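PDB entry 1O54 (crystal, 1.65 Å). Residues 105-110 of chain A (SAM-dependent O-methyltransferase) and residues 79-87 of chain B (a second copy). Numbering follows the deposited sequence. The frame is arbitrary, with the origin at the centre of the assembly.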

# COMPACT_ATOMS: atom_id res chain seq x y z
N ALA A 105 7.96 -4.87 19.04
CA ALA A 105 7.95 -5.47 20.38
C ALA A 105 7.30 -6.89 20.35
O ALA A 105 7.77 -7.82 21.01
CB ALA A 105 7.28 -4.55 21.39
N MET A 106 6.26 -7.08 19.55
CA MET A 106 5.65 -8.37 19.43
C MET A 106 6.55 -9.32 18.68
O MET A 106 6.67 -10.48 19.05
CB MET A 106 4.28 -8.31 18.80
CG MET A 106 3.49 -9.62 19.04
SD MET A 106 1.81 -9.50 18.47
CE MET A 106 1.18 -11.21 18.83
N MET A 107 7.19 -8.84 17.60
CA MET A 107 8.11 -9.70 16.81
C MET A 107 9.31 -10.18 17.66
O MET A 107 9.77 -11.34 17.48
CB MET A 107 8.61 -9.01 15.55
CG MET A 107 7.50 -8.80 14.51
SD MET A 107 7.19 -10.29 13.57
CE MET A 107 8.56 -10.07 12.30
N LEU A 108 9.78 -9.29 18.55
CA LEU A 108 10.83 -9.60 19.55
C LEU A 108 10.35 -10.48 20.73
O LEU A 108 11.16 -10.92 21.57
CB LEU A 108 11.46 -8.32 20.09
CG LEU A 108 12.30 -7.51 19.11
CD1 LEU A 108 12.84 -6.28 19.74
CD2 LEU A 108 13.46 -8.35 18.54
N ASP A 109 9.05 -10.77 20.75
CA ASP A 109 8.42 -11.63 21.76
C ASP A 109 8.66 -11.12 23.18
O ASP A 109 8.79 -11.93 24.12
CB ASP A 109 8.90 -13.08 21.63
CG ASP A 109 7.97 -14.07 22.32
OD1 ASP A 109 6.72 -13.96 22.21
OD2 ASP A 109 8.45 -15.00 22.99
N VAL A 110 8.73 -9.80 23.34
CA VAL A 110 9.02 -9.21 24.64
C VAL A 110 7.87 -9.55 25.61
O VAL A 110 6.70 -9.31 25.31
CB VAL A 110 9.27 -7.69 24.60
CG1 VAL A 110 9.66 -7.17 25.95
CG2 VAL A 110 10.31 -7.33 23.54
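Chain B 79-87: IPSLIDEIM

Chain B meets chain A where one helix ends and another begins. On chain A, a helix entering from earlier in the sequence runs through A:Met107 and closes in a Schellman motif; on chain B, B:Ser81 caps a helix that starts at B:Leu82. The register runs in opposite senses: A:Met107 is nearest B:Ile83, with CA atoms 7.0 Å apart, and A:Asp109 nearest B:Ser81, with CA atoms 5.5 Å apart.

A:Ala105 makes no contact across the interface, but its O accepts from A:Val110 N at 3.2 Å, one of the two bonds that close the helix. A:Met106 supplies the long apolar reach. Its CA-to-CB bond points sideways, yet with all three chi angles t the extended chain brings CE within 4.0 Å of B:Ile86 CD1 and 4.3 Å of B:Leu82 CD2, while its CG lies 3.8 Å from B:Ile83 CD1. An unbranched, flexible side chain suits such a path. A:Met107 starts away from chain B, but its m, m, m conformation places SD 3.6 Å from B:Ile83 CD1, so the isoleucine tip touches both methionines.

The CA-to-CB bond of A:Leu108 points away, and the residue makes no contact. A:Asp109 follows with positive phi (57°), its N bonded to A:Met106 O at 2.9 Å. Its CA-to-CB bond points toward chain B, and OD1 accepts from B:Leu82 N at 3.0 Å and 174°, nearly linear. A carboxylate suits this spot because first-turn amides of a helix lack backbone acceptors within it. Water 4 extends the polar link, donating to A:Asp109 OD1 (2.9 Å) and A:Met106 O (2.8 Å) and accepting from B:Ile83 N (3.0 Å). B:Ser81 OG, meanwhile, caps its own helix by accepting from B:Asp84 N at 3.0 Å. A:Val110 lies beyond reach of chain B.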

# COMPACT_ATOMS: atom_id res chain seq x y z
N ILE B 79 12.86 -21.47 20.84
CA ILE B 79 11.73 -21.36 21.72
C ILE B 79 10.71 -20.57 20.89
O ILE B 79 11.00 -19.47 20.46
CB ILE B 79 12.06 -20.59 23.01
CG1 ILE B 79 13.15 -21.30 23.83
CG2 ILE B 79 10.79 -20.43 23.85
CD1 ILE B 79 12.86 -22.71 24.18
N PRO B 80 9.54 -21.11 20.66
CA PRO B 80 8.53 -20.37 19.89
C PRO B 80 8.10 -19.08 20.57
O PRO B 80 7.98 -19.02 21.81
CB PRO B 80 7.33 -21.33 19.81
CG PRO B 80 7.67 -22.50 20.58
CD PRO B 80 9.04 -22.38 21.16
N SER B 81 7.86 -18.09 19.75
CA SER B 81 7.27 -16.83 20.22
C SER B 81 5.75 -16.99 20.24
O SER B 81 5.19 -17.93 19.69
CB SER B 81 7.64 -15.66 19.30
OG SER B 81 7.16 -15.89 17.98
N LEU B 82 5.09 -16.01 20.85
CA LEU B 82 3.65 -15.97 20.79
C LEU B 82 3.19 -15.88 19.35
O LEU B 82 2.29 -16.57 18.97
CB LEU B 82 3.15 -14.82 21.64
CG LEU B 82 1.64 -14.64 21.65
CD1 LEU B 82 0.95 -15.88 22.13
CD2 LEU B 82 1.25 -13.45 22.50
N ILE B 83 3.85 -15.06 18.54
CA ILE B 83 3.52 -15.01 17.09
C ILE B 83 3.62 -16.38 16.46
O ILE B 83 2.69 -16.85 15.75
CB ILE B 83 4.41 -14.02 16.34
CG1 ILE B 83 4.03 -12.58 16.68
CG2 ILE B 83 4.28 -14.23 14.82
CD1 ILE B 83 4.95 -11.49 16.08
N ASP B 84 4.73 -17.07 16.73
CA ASP B 84 4.87 -18.44 16.21
C ASP B 84 3.69 -19.32 16.59
O ASP B 84 3.17 -20.06 15.73
CB ASP B 84 6.14 -19.13 16.69
CG ASP B 84 7.41 -18.45 16.21
OD1 ASP B 84 7.44 -17.89 15.08
OD2 ASP B 84 8.44 -18.45 16.92
N GLU B 85 3.29 -19.26 17.86
CA GLU B 85 2.15 -20.04 18.34
C GLU B 85 0.84 -19.65 17.66
O GLU B 85 0.08 -20.52 17.26
CB GLU B 85 1.97 -19.93 19.85
CG GLU B 85 3.11 -20.58 20.64
CD GLU B 85 2.98 -22.08 20.79
OE1 GLU B 85 2.00 -22.67 20.31
OE2 GLU B 85 3.89 -22.70 21.40
N ILE B 86 0.60 -18.36 17.53
CA ILE B 86 -0.62 -17.86 16.88
C ILE B 86 -0.65 -18.28 15.42
O ILE B 86 -1.69 -18.77 14.93
CB ILE B 86 -0.70 -16.36 17.04
CG1 ILE B 86 -1.09 -16.02 18.47
CG2 ILE B 86 -1.70 -15.71 16.04
CD1 ILE B 86 -0.81 -14.63 18.82
N MET B 87 0.47 -18.16 14.72
CA MET B 87 0.50 -18.52 13.30
C MET B 87 0.48 -20.03 13.04
O MET B 87 -0.14 -20.46 12.05
CB MET B 87 1.71 -17.91 12.59
CG MET B 87 1.79 -16.41 12.65
SD MET B 87 0.33 -15.55 11.97
CE MET B 87 0.66 -15.79 10.19
O HOH W 1 8.20 -17.39 23.86
O HOH W 2 10.24 -16.93 22.89
O HOH W 3 8.23 -13.62 17.06
O HOH W 4 5.58 -12.94 19.79